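PDB 5M41: nigritoxine from Vibrio nigripulchritudo, which is a bacterial toxin that acts on crustaceans and insects, through a mechanism not evident from its new fold. Local coordinates for residues 27-31 with 195-199; 204-208 with 240-244; 34-38 with 178-183. Numbering follows the deposited sequence.

Overall arrangement
Three helix contacts, all on the same side of the chain's centre and each partly buried, illustrate how chemistry follows position among packed helices. Contact 1 joins helix 22-30 to 195-203 and contact 3 joins 34-54 to 177-191; helices 22-30 and 34-54 are consecutive in the chain, as are 177-191 and 195-203. The two contacts touch directly, Tyr-29 O lying 3.0 Å from Gln-37 NE2. Each sets ionic groups at its exposed margin beside buried aliphatic groups, and contact 1 adds a magnesium ion. Contact 2, its centre about 13 Å from that of contact 1, continues from helix 195-203 into 206-215 and relies on apolar packing and one bridging water.

Contact 1. Residues 27-31 with 195-199; sequences NRYRN and DDQIL. With MG (magnesium ion), chain B.
A forked salt bridge leads this contact: the guanidinium of Arg-30 gives hydrogen bonds from both NH1 and NH2 to a single oxygen, Asp-196 OD1, each 2.8 Å long and near the guanidinium plane. Arg-30 (chi1 m, chi2 t, chi3 m) also donates from NH2 to Asn-27 OD1 at 3.0 Å, one turn earlier. Water 1 accepts from Arg-30 NH1 (2.6 Å) and donates to Asp-195 OD2 (2.7 Å). The other oxygen, Asp-195 OD1, binds magnesium at 2.1 Å; waters 2, 3 and 4 and the carbonyls of Val-189 and Glu-192 complete six ligands. Both segments are helical, 27-30 in the last part of helix 22-30 and 195-199 beginning another; the closest CA atoms, Tyr-29 and Leu-199, are 8.5 Å apart. Beneath the charges, Leu-199 CD1 meets Tyr-29 CD2 at 4.0 Å (tyrosine chi1 t), while Leu-199 CD2 lies 3.8 Å from Arg-30 NH1. Leu-185 of helix 177-191 touches both Tyr-29 and Leu-199. This is a helix-helix contact with a buried Tyr-Leu side and a polar margin beside a six-ligand magnesium site. Chemically, Asp-195 couples ion and arginine, its OD2 accepting from both water 1 and metal-bound water 2 (2.7 Å).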
ATOM      1  N   ASN A  27     -11.668  25.173  -0.142  1.00 35.45           N
ATOM      2  CA  ASN A  27     -10.753  24.864   0.965  1.00 36.76           C
ATOM      3  C   ASN A  27      -9.275  25.044   0.625  1.00 35.90           C
ATOM      4  O   ASN A  27      -8.526  25.606   1.436  1.00 35.98           O
ATOM      5  CB  ASN A  27     -10.966  23.456   1.529  1.00 36.65           C
ATOM      6  CG  ASN A  27     -12.290  23.320   2.260  1.00 41.11           C
ATOM      7  OD1 ASN A  27     -12.893  24.312   2.672  1.00 38.83           O
ATOM      8  ND2 ASN A  27     -12.757  22.080   2.408  1.00 41.98           N
ATOM      9  N   ARG A  28      -8.847  24.572  -0.544  1.00 33.86           N
ATOM     10  CA  ARG A  28      -7.462  24.818  -0.930  1.00 34.94           C
ATOM     11  C   ARG A  28      -7.146  26.315  -0.893  1.00 34.59           C
ATOM     12  O   ARG A  28      -6.073  26.717  -0.405  1.00 36.42           O
ATOM     13  CB  ARG A  28      -7.094  24.274  -2.321  1.00 33.75           C
ATOM     14  CG  ARG A  28      -7.067  22.761  -2.495  1.00 36.42           C
ATOM     15  CD  ARG A  28      -6.258  21.978  -1.461  1.00 33.40           C
ATOM     16  NE  ARG A  28      -4.881  22.409  -1.153  1.00 32.45           N
ATOM     17  CZ  ARG A  28      -3.765  21.826  -1.601  1.00 32.24           C
ATOM     18  NH1 ARG A  28      -3.824  20.852  -2.510  1.00 30.47           N
ATOM     19  NH2 ARG A  28      -2.562  22.257  -1.191  1.00 29.69           N
ATOM     20  N   TYR A  29      -8.048  27.133  -1.409  1.00 32.92           N
ATOM     21  CA  TYR A  29      -7.760  28.573  -1.530  1.00 32.83           C
ATOM     22  C   TYR A  29      -7.809  29.265  -0.163  1.00 33.70           C
ATOM     23  O   TYR A  29      -6.922  30.051   0.197  1.00 32.07           O
ATOM     24  CB  TYR A  29      -8.719  29.256  -2.514  1.00 33.42           C
ATOM     25  CG  TYR A  29      -8.455  30.740  -2.563  1.00 33.29           C
ATOM     26  CD1 TYR A  29      -7.418  31.249  -3.332  1.00 32.79           C
ATOM     27  CD2 TYR A  29      -9.207  31.621  -1.779  1.00 32.85           C
ATOM     28  CE1 TYR A  29      -7.141  32.611  -3.356  1.00 33.10           C
ATOM     29  CE2 TYR A  29      -8.939  32.972  -1.788  1.00 32.68           C
ATOM     30  CZ  TYR A  29      -7.900  33.457  -2.578  1.00 32.49           C
ATOM     31  OH  TYR A  29      -7.615  34.786  -2.552  1.00 31.21           O
ATOM     32  N   ARG A  30      -8.849  28.941   0.602  1.00 34.19           N
ATOM     33  CA  ARG A  30      -9.075  29.544   1.909  1.00 36.63           C
ATOM     34  C   ARG A  30      -7.958  29.190   2.885  1.00 36.66           C
ATOM     35  O   ARG A  30      -7.599  29.986   3.742  1.00 37.81           O
ATOM     36  CB  ARG A  30     -10.459  29.124   2.472  1.00 37.44           C
ATOM     37  CG  ARG A  30     -11.587  30.044   1.992  1.00 39.69           C
ATOM     38  CD  ARG A  30     -12.873  29.906   2.834  1.00 42.54           C
ATOM     39  NE  ARG A  30     -13.307  28.504   2.827  1.00 43.59           N
ATOM     40  CZ  ARG A  30     -14.379  28.027   2.208  1.00 43.29           C
ATOM     41  NH1 ARG A  30     -15.226  28.832   1.599  1.00 41.61           N
ATOM     42  NH2 ARG A  30     -14.621  26.717   2.254  1.00 45.68           N
ATOM     43  N   ASN A  31      -7.380  28.009   2.748  1.00 35.98           N
ATOM     44  CA  ASN A  31      -6.322  27.626   3.670  1.00 36.73           C
ATOM     45  C   ASN A  31      -4.917  28.148   3.333  1.00 36.72           C
ATOM     46  O   ASN A  31      -3.983  27.934   4.094  1.00 36.89           O
ATOM     47  CB  ASN A  31      -6.344  26.124   3.883  1.00 41.09           C
ATOM     48  CG  ASN A  31      -7.544  25.697   4.731  1.00 43.71           C
ATOM     49  OD1 ASN A  31      -8.310  24.834   4.357  1.00 45.73           O
ATOM     50  ND2 ASN A  31      -7.710  26.338   5.854  1.00 45.30           N
ATOM     51  N   ASP A 195     -20.790  30.517  -0.184  1.00 46.96           N
ATOM     52  CA  ASP A 195     -19.365  30.664  -0.130  1.00 48.11           C
ATOM     53  C   ASP A 195     -18.640  29.759  -1.130  1.00 45.64           C
ATOM     54  O   ASP A 195     -17.923  30.270  -1.981  1.00 44.58           O
ATOM     55  CB  ASP A 195     -18.853  30.458   1.318  1.00 46.29           C
ATOM     56  CG  ASP A 195     -19.114  31.667   2.191  1.00 48.26           C
ATOM     57  OD1 ASP A 195     -20.045  32.445   1.855  1.00 49.70           O
ATOM     58  OD2 ASP A 195     -18.378  31.880   3.185  1.00 51.58           O
ATOM     59  N   ASP A 196     -18.827  28.436  -1.052  1.00 43.05           N
ATOM     60  CA  ASP A 196     -17.886  27.539  -1.729  1.00 40.05           C
ATOM     61  C   ASP A 196     -18.019  27.642  -3.237  1.00 41.42           C
ATOM     62  O   ASP A 196     -17.021  27.691  -3.963  1.00 38.58           O
ATOM     63  CB  ASP A 196     -18.039  26.081  -1.264  1.00 41.07           C
ATOM     64  CG  ASP A 196     -17.634  25.884   0.199  1.00 40.95           C
ATOM     65  OD1 ASP A 196     -16.985  26.772   0.801  1.00 39.90           O
ATOM     66  OD2 ASP A 196     -17.954  24.821   0.728  1.00 45.40           O
ATOM     67  N   GLN A 197     -19.258  27.684  -3.702  1.00 41.69           N
ATOM     68  CA  GLN A 197     -19.520  27.727  -5.124  1.00 45.85           C
ATOM     69  C   GLN A 197     -19.107  29.054  -5.763  1.00 43.98           C
ATOM     70  O   GLN A 197     -18.582  29.076  -6.879  1.00 41.71           O
ATOM     71  CB  GLN A 197     -20.990  27.430  -5.397  1.00 51.73           C
ATOM     72  CG  GLN A 197     -21.311  27.351  -6.873  1.00 59.32           C
ATOM     73  CD  GLN A 197     -22.746  26.976  -7.105  1.00 69.94           C
ATOM     74  OE1 GLN A 197     -23.649  27.421  -6.372  1.00 75.55           O
ATOM     75  NE2 GLN A 197     -22.978  26.146  -8.123  1.00 72.53           N
ATOM     76  N   ILE A 198     -19.333  30.160  -5.062  1.00 45.25           N
ATOM     77  CA  ILE A 198     -18.957  31.449  -5.619  1.00 45.58           C
ATOM     78  C   ILE A 198     -17.451  31.491  -5.730  1.00 42.86           C
ATOM     79  O   ILE A 198     -16.903  31.885  -6.762  1.00 41.33           O
ATOM     80  CB  ILE A 198     -19.528  32.628  -4.817  1.00 51.59           C
ATOM     81  CG1 ILE A 198     -21.052  32.545  -4.843  1.00 59.38           C
ATOM     82  CG2 ILE A 198     -19.146  33.947  -5.466  1.00 54.23           C
ATOM     83  CD1 ILE A 198     -21.765  33.837  -5.198  1.00 65.28           C
ATOM     84  N   LEU A 199     -16.778  31.004  -4.691  1.00 40.86           N
ATOM     85  CA  LEU A 199     -15.333  30.968  -4.678  1.00 39.82           C
ATOM     86  C   LEU A 199     -14.721  30.116  -5.825  1.00 38.64           C
ATOM     87  O   LEU A 199     -13.795  30.562  -6.520  1.00 39.32           O
ATOM     88  CB  LEU A 199     -14.864  30.458  -3.315  1.00 40.39           C
ATOM     89  CG  LEU A 199     -13.483  30.779  -2.761  1.00 40.64           C
ATOM     90  CD1 LEU A 199     -12.930  32.163  -3.149  1.00 38.91           C
ATOM     91  CD2 LEU A 199     -13.558  30.628  -1.251  1.00 39.68           C
TER
HETATM   92 MG    MG B 801     -20.652  34.299   2.504  1.00 39.17          MG
HETATM   93  O   HOH W   1     -15.800  31.134   2.617  1.00 50.00           O
HETATM   94  O   HOH W   2     -18.858  34.304   4.226  1.00 36.17           O
HETATM   95  O   HOH W   3     -21.654  35.757   4.049  1.00 50.04           O
HETATM   96  O   HOH W   4     -22.115  32.520   3.458  1.00 52.79           O

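Contact 2. Residues 204-208 with 240-244; sequences LDVLP and PTDEL
Leu-204 is the principal bump of this contact, lying at the turn between helices 195-203 and 206-215. With chi1 t and chi2 p, it places CD1 against the first turn of helix 240-245, in a shallow hollow formed by Pro-240, Thr-241 and Leu-244. There CD1 of Leu-204 is 3.6 Å from both Pro-240 C and Thr-241 N, and 3.7 Å from both Pro-240 CB and Leu-244 CD1, so backbone as well as side chain forms the hollow.

The reciprocal bump is the ring of Pro-240, puckered C-gamma exo. Its CG approaches Asp-205 OD1 at 3.5 Å and Pro-208 CG at 4.1 Å, fitting between the acid and the second proline, whose own pucker is C-gamma endo. Deeper, Leu-207 (m, t) faces Leu-244 (m, t), with CD1 of Leu-207 at 4.1 Å from CD2 of Leu-244; Leu-254 of helix 253-264 packs against both leucines.

The backbones come closest at Asp-205 and Pro-240, whose CA atoms are 5.9 Å apart. No direct hydrogen bond crosses between the segments. Water 5 instead donates to Leu-204 O at 2.9 Å and Pro-240 O at 2.8 Å, bridging two carbonyls that could not bond to each other. Pro-240 O also accepts from Leu-244 N at 3.2 Å, closing the first turn of its helix.

Asn-104 receives the Asp-205 amide through OD1. The whole is a junction of the N-terminal regions of helices 206-215 and 240-245, with apolar side chains interlocked around a water-bridged pair of carbonyls, within the helical part of the toxin.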
ATOM      1  N   LEU A 204     -12.076  29.799 -11.273  1.00 34.66           N
ATOM      2  CA  LEU A 204     -11.984  28.786 -12.342  1.00 34.50           C
ATOM      3  C   LEU A 204     -10.852  29.049 -13.336  1.00 34.89           C
ATOM      4  O   LEU A 204      -9.999  28.188 -13.579  1.00 33.95           O
ATOM      5  CB  LEU A 204     -13.334  28.690 -13.087  1.00 35.70           C
ATOM      6  CG  LEU A 204     -13.396  27.800 -14.343  1.00 36.49           C
ATOM      7  CD1 LEU A 204     -13.122  26.350 -13.951  1.00 35.74           C
ATOM      8  CD2 LEU A 204     -14.747  27.924 -15.082  1.00 35.87           C
ATOM      9  N   ASP A 205     -10.838  30.241 -13.923  1.00 36.19           N
ATOM     10  CA  ASP A 205      -9.829  30.560 -14.929  1.00 36.18           C
ATOM     11  C   ASP A 205      -8.629  31.311 -14.359  1.00 35.60           C
ATOM     12  O   ASP A 205      -7.608  31.376 -15.003  1.00 35.42           O
ATOM     13  CB  ASP A 205     -10.446  31.319 -16.096  1.00 38.66           C
ATOM     14  CG  ASP A 205     -11.094  30.377 -17.118  1.00 42.07           C
ATOM     15  OD1 ASP A 205     -10.376  29.946 -18.035  1.00 44.32           O
ATOM     16  OD2 ASP A 205     -12.313  30.084 -17.015  1.00 41.96           O
ATOM     17  N   VAL A 206      -8.758  31.864 -13.149  1.00 34.59           N
ATOM     18  CA  VAL A 206      -7.632  32.535 -12.471  1.00 32.98           C
ATOM     19  C   VAL A 206      -6.530  31.532 -12.127  1.00 34.25           C
ATOM     20  O   VAL A 206      -5.342  31.803 -12.304  1.00 34.37           O
ATOM     21  CB  VAL A 206      -8.076  33.247 -11.156  1.00 32.89           C
ATOM     22  CG1 VAL A 206      -6.871  33.857 -10.440  1.00 32.68           C
ATOM     23  CG2 VAL A 206      -9.113  34.336 -11.435  1.00 32.01           C
ATOM     24  N   LEU A 207      -6.928  30.372 -11.626  1.00 33.35           N
ATOM     25  CA  LEU A 207      -5.956  29.387 -11.135  1.00 32.36           C
ATOM     26  C   LEU A 207      -4.973  28.891 -12.202  1.00 33.38           C
ATOM     27  O   LEU A 207      -3.759  28.936 -11.977  1.00 33.54           O
ATOM     28  CB  LEU A 207      -6.686  28.220 -10.456  1.00 31.19           C
ATOM     29  CG  LEU A 207      -7.360  28.607  -9.135  1.00 31.48           C
ATOM     30  CD1 LEU A 207      -8.361  27.529  -8.658  1.00 30.19           C
ATOM     31  CD2 LEU A 207      -6.257  28.875  -8.111  1.00 29.51           C
ATOM     32  N   PRO A 208      -5.479  28.415 -13.376  1.00 35.17           N
ATOM     33  CA  PRO A 208      -4.555  28.015 -14.443  1.00 35.55           C
ATOM     34  C   PRO A 208      -3.668  29.161 -14.933  1.00 34.92           C
ATOM     35  O   PRO A 208      -2.523  28.929 -15.300  1.00 36.07           O
ATOM     36  CB  PRO A 208      -5.496  27.559 -15.595  1.00 38.41           C
ATOM     37  CG  PRO A 208      -6.867  28.056 -15.250  1.00 36.76           C
ATOM     38  CD  PRO A 208      -6.887  28.165 -13.746  1.00 35.07           C
ATOM     39  N   PRO A 240      -9.643  24.235 -17.546  1.00 45.44           N
ATOM     40  CA  PRO A 240      -9.931  24.786 -16.221  1.00 43.35           C
ATOM     41  C   PRO A 240     -10.949  23.957 -15.435  1.00 42.22           C
ATOM     42  O   PRO A 240     -10.687  23.647 -14.282  1.00 39.94           O
ATOM     43  CB  PRO A 240     -10.464  26.183 -16.534  1.00 44.01           C
ATOM     44  CG  PRO A 240      -9.703  26.571 -17.781  1.00 45.19           C
ATOM     45  CD  PRO A 240      -9.594  25.290 -18.583  1.00 44.46           C
ATOM     46  N   THR A 241     -12.063  23.569 -16.062  1.00 41.86           N
ATOM     47  CA  THR A 241     -13.125  22.803 -15.393  1.00 42.06           C
ATOM     48  C   THR A 241     -12.641  21.413 -14.983  1.00 42.49           C
ATOM     49  O   THR A 241     -12.955  20.947 -13.892  1.00 41.77           O
ATOM     50  CB  THR A 241     -14.387  22.712 -16.296  1.00 46.07           C
ATOM     51  OG1 THR A 241     -14.850  24.036 -16.584  1.00 46.07           O
ATOM     52  CG2 THR A 241     -15.534  21.933 -15.643  1.00 45.74           C
ATOM     53  N   ASP A 242     -11.883  20.750 -15.854  1.00 43.27           N
ATOM     54  CA  ASP A 242     -11.373  19.419 -15.526  1.00 45.11           C
ATOM     55  C   ASP A 242     -10.395  19.458 -14.369  1.00 42.36           C
ATOM     56  O   ASP A 242     -10.408  18.566 -13.550  1.00 42.39           O
ATOM     57  CB  ASP A 242     -10.730  18.757 -16.745  1.00 47.57           C
ATOM     58  CG  ASP A 242     -11.776  18.275 -17.756  1.00 50.63           C
ATOM     59  OD1 ASP A 242     -12.932  18.040 -17.366  1.00 51.09           O
ATOM     60  OD2 ASP A 242     -11.443  18.139 -18.933  1.00 54.04           O
ATOM     61  N   GLU A 243      -9.555  20.490 -14.306  1.00 41.28           N
ATOM     62  CA  GLU A 243      -8.654  20.660 -13.151  1.00 41.14           C
ATOM     63  C   GLU A 243      -9.435  20.783 -11.848  1.00 40.90           C
ATOM     64  O   GLU A 243      -9.045  20.194 -10.841  1.00 40.37           O
ATOM     65  CB  GLU A 243      -7.726  21.856 -13.342  1.00 41.61           C
ATOM     66  CG  GLU A 243      -6.585  21.594 -14.314  1.00 45.29           C
ATOM     67  CD  GLU A 243      -5.759  20.373 -13.938  1.00 46.85           C
ATOM     68  OE1 GLU A 243      -5.408  20.171 -12.734  1.00 46.01           O
ATOM     69  OE2 GLU A 243      -5.468  19.595 -14.865  1.00 49.32           O
ATOM     70  N   LEU A 244     -10.563  21.502 -11.865  1.00 40.24           N
ATOM     71  CA  LEU A 244     -11.391  21.584 -10.647  1.00 37.97           C
ATOM     72  C   LEU A 244     -12.062  20.259 -10.361  1.00 40.87           C
ATOM     73  O   LEU A 244     -12.178  19.850  -9.188  1.00 40.72           O
ATOM     74  CB  LEU A 244     -12.446  22.701 -10.718  1.00 36.33           C
ATOM     75  CG  LEU A 244     -11.977  24.156 -10.841  1.00 35.69           C
ATOM     76  CD1 LEU A 244     -13.120  25.086 -10.490  1.00 36.43           C
ATOM     77  CD2 LEU A 244     -10.809  24.505  -9.929  1.00 33.00           C
TER
HETATM   78  O   HOH W   5      -9.197  25.532 -12.827  1.00 24.69           O

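Contact 3. Residues 34-38 with 178-183; sequences KEAQQ and SKILVE
Val-182 lies over the first turn of helix 34-54, its CG2 3.5 Å from Gln-38 N and 3.6 Å from Gln-37 O, while CG1 sits 3.6 Å from Gln-37 OE1 and 4.0 Å from Lys-34 CD. This is a steeply crossed helix-helix packing: the axes of 34-38 and 178-183 approach to 9.2 Å, and their N-to-C directions differ by 110°. Both segments are regular alpha-helix, and the closest CA pair, Gln-38 with Ser-178, is 5.1 Å apart. The small side chain of Ser-178 is consistent with this; its CB, directed toward the other helix, comes within 3.4 Å of Gln-38 O.

Gln-38 (m, t) extends along the interface, its CG 3.9 Å from Val-182 CG2 and its NE2 3.7 Å from Lys-179 CG, so that aliphatic parts of polar residues help to fill the crossing. Gln-37 (m, t) instead spends its NE2 on the carbonyl of Tyr-29, linking back to helix 22-30. Tyr-41, further along helix 34-54, touches Ser-178, Leu-181 and Val-182.

At the exposed margin a salt-bridge network lets two lysines share one carboxylate, offsetting the closeness of Lys-34 NZ and Lys-179 NZ, 4.4 Å apart. Glu-183 OE2 forms a long salt bridge, 3.5 Å, with Lys-34 NZ across the interface and a hydrogen-bonded one, 2.7 Å, with Lys-179 NZ in its own helix.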
ATOM      1  N   LYS A  34      -2.592  34.641   3.639  1.00 37.29           N
ATOM      2  CA  LYS A  34      -2.816  35.868   2.850  1.00 38.63           C
ATOM      3  C   LYS A  34      -1.688  36.134   1.846  1.00 36.38           C
ATOM      4  O   LYS A  34      -1.943  36.447   0.669  1.00 33.43           O
ATOM      5  CB  LYS A  34      -2.984  37.073   3.776  1.00 44.92           C
ATOM      6  CG  LYS A  34      -4.419  37.325   4.232  1.00 53.90           C
ATOM      7  CD  LYS A  34      -5.131  38.319   3.303  1.00 61.32           C
ATOM      8  CE  LYS A  34      -4.976  39.769   3.758  1.00 63.64           C
ATOM      9  NZ  LYS A  34      -5.107  40.698   2.605  1.00 61.44           N
ATOM     10  N   GLU A  35      -0.451  35.959   2.299  1.00 35.66           N
ATOM     11  CA  GLU A  35       0.729  36.120   1.436  1.00 37.23           C
ATOM     12  C   GLU A  35       0.689  35.206   0.192  1.00 34.38           C
ATOM     13  O   GLU A  35       0.952  35.657  -0.934  1.00 32.82           O
ATOM     14  CB  GLU A  35       2.011  35.867   2.258  1.00 40.72           C
ATOM     15  CG  GLU A  35       3.303  36.079   1.470  1.00 46.25           C
ATOM     16  CD  GLU A  35       4.593  35.605   2.188  1.00 52.85           C
ATOM     17  OE1 GLU A  35       4.575  35.189   3.383  1.00 53.29           O
ATOM     18  OE2 GLU A  35       5.652  35.632   1.526  1.00 55.43           O
ATOM     19  N   ALA A  36       0.394  33.924   0.414  1.00 33.50           N
ATOM     20  CA  ALA A  36       0.248  32.929  -0.668  1.00 33.14           C
ATOM     21  C   ALA A  36      -0.918  33.262  -1.620  1.00 32.21           C
ATOM     22  O   ALA A  36      -0.804  33.055  -2.822  1.00 31.01           O
ATOM     23  CB  ALA A  36       0.070  31.532  -0.094  1.00 33.45           C
ATOM     24  N   GLN A  37      -2.041  33.740  -1.081  1.00 32.30           N
ATOM     25  CA  GLN A  37      -3.163  34.208  -1.934  1.00 32.24           C
ATOM     26  C   GLN A  37      -2.773  35.412  -2.819  1.00 32.54           C
ATOM     27  O   GLN A  37      -3.141  35.449  -3.985  1.00 31.93           O
ATOM     28  CB  GLN A  37      -4.429  34.552  -1.109  1.00 31.11           C
ATOM     29  CG  GLN A  37      -4.976  33.380  -0.265  1.00 30.03           C
ATOM     30  CD  GLN A  37      -6.015  33.822   0.762  1.00 31.42           C
ATOM     31  OE1 GLN A  37      -6.013  34.968   1.201  1.00 32.09           O
ATOM     32  NE2 GLN A  37      -6.901  32.907   1.155  1.00 29.69           N
ATOM     33  N   GLN A  38      -2.066  36.398  -2.255  1.00 32.35           N
ATOM     34  CA  GLN A  38      -1.529  37.523  -3.027  1.00 34.45           C
ATOM     35  C   GLN A  38      -0.584  37.035  -4.128  1.00 35.31           C
ATOM     36  O   GLN A  38      -0.642  37.508  -5.291  1.00 34.38           O
ATOM     37  CB  GLN A  38      -0.800  38.522  -2.101  1.00 35.53           C
ATOM     38  CG  GLN A  38      -1.760  39.173  -1.106  1.00 37.75           C
ATOM     39  CD  GLN A  38      -1.082  40.037  -0.063  1.00 40.81           C
ATOM     40  OE1 GLN A  38       0.123  40.239  -0.095  1.00 42.58           O
ATOM     41  NE2 GLN A  38      -1.861  40.538   0.878  1.00 40.18           N
ATOM     42  N   SER A 178      -2.258  43.019  -6.153  1.00 33.18           N
ATOM     43  CA  SER A 178      -2.629  41.654  -5.808  1.00 34.16           C
ATOM     44  C   SER A 178      -3.269  41.602  -4.423  1.00 33.40           C
ATOM     45  O   SER A 178      -4.167  40.822  -4.196  1.00 32.16           O
ATOM     46  CB  SER A 178      -1.441  40.691  -5.971  1.00 35.36           C
ATOM     47  OG  SER A 178      -0.435  40.960  -5.001  1.00 38.54           O
ATOM     48  N   LYS A 179      -2.866  42.501  -3.526  1.00 35.69           N
ATOM     49  CA  LYS A 179      -3.450  42.571  -2.191  1.00 34.55           C
ATOM     50  C   LYS A 179      -4.924  42.986  -2.309  1.00 34.82           C
ATOM     51  O   LYS A 179      -5.794  42.386  -1.683  1.00 32.76           O
ATOM     52  CB  LYS A 179      -2.683  43.599  -1.345  1.00 38.41           C
ATOM     53  CG  LYS A 179      -3.232  43.853   0.062  1.00 42.90           C
ATOM     54  CD  LYS A 179      -2.108  44.373   0.979  1.00 46.74           C
ATOM     55  CE  LYS A 179      -2.388  44.177   2.468  1.00 49.94           C
ATOM     56  NZ  LYS A 179      -3.625  44.878   2.905  1.00 50.13           N
ATOM     57  N   ILE A 180      -5.186  44.025  -3.100  1.00 35.12           N
ATOM     58  CA  ILE A 180      -6.546  44.553  -3.247  1.00 35.17           C
ATOM     59  C   ILE A 180      -7.444  43.483  -3.854  1.00 33.09           C
ATOM     60  O   ILE A 180      -8.600  43.368  -3.466  1.00 32.70           O
ATOM     61  CB  ILE A 180      -6.620  45.871  -4.091  1.00 38.05           C
ATOM     62  CG1 ILE A 180      -5.759  47.022  -3.511  1.00 40.73           C
ATOM     63  CG2 ILE A 180      -8.073  46.375  -4.257  1.00 38.66           C
ATOM     64  CD1 ILE A 180      -5.904  47.236  -2.028  1.00 43.65           C
ATOM     65  N   LEU A 181      -6.933  42.732  -4.830  1.00 31.55           N
ATOM     66  CA  LEU A 181      -7.726  41.646  -5.458  1.00 30.69           C
ATOM     67  C   LEU A 181      -8.097  40.544  -4.480  1.00 29.91           C
ATOM     68  O   LEU A 181      -9.224  40.035  -4.501  1.00 31.27           O
ATOM     69  CB  LEU A 181      -6.984  41.046  -6.660  1.00 29.61           C
ATOM     70  CG  LEU A 181      -6.931  41.937  -7.910  1.00 30.26           C
ATOM     71  CD1 LEU A 181      -5.751  41.539  -8.790  1.00 29.71           C
ATOM     72  CD2 LEU A 181      -8.224  41.867  -8.714  1.00 31.91           C
ATOM     73  N   VAL A 182      -7.146  40.165  -3.642  1.00 28.70           N
ATOM     74  CA  VAL A 182      -7.409  39.188  -2.559  1.00 29.81           C
ATOM     75  C   VAL A 182      -8.490  39.727  -1.635  1.00 30.73           C
ATOM     76  O   VAL A 182      -9.447  39.003  -1.306  1.00 30.99           O
ATOM     77  CB  VAL A 182      -6.126  38.872  -1.761  1.00 29.56           C
ATOM     78  CG1 VAL A 182      -6.434  38.165  -0.423  1.00 29.48           C
ATOM     79  CG2 VAL A 182      -5.195  38.019  -2.628  1.00 28.57           C
ATOM     80  N   GLU A 183      -8.369  41.001  -1.246  1.00 31.20           N
ATOM     81  CA  GLU A 183      -9.353  41.563  -0.307  1.00 33.49           C
ATOM     82  C   GLU A 183     -10.712  41.688  -0.994  1.00 31.84           C
ATOM     83  O   GLU A 183     -11.727  41.515  -0.357  1.00 30.60           O
ATOM     84  CB  GLU A 183      -8.872  42.919   0.269  1.00 34.95           C
ATOM     85  CG  GLU A 183      -7.742  42.746   1.289  1.00 38.99           C
ATOM     86  CD  GLU A 183      -6.837  43.973   1.457  1.00 41.34           C
ATOM     87  OE1 GLU A 183      -6.719  44.822   0.546  1.00 44.44           O
ATOM     88  OE2 GLU A 183      -6.173  44.059   2.505  1.00 46.83           O
TER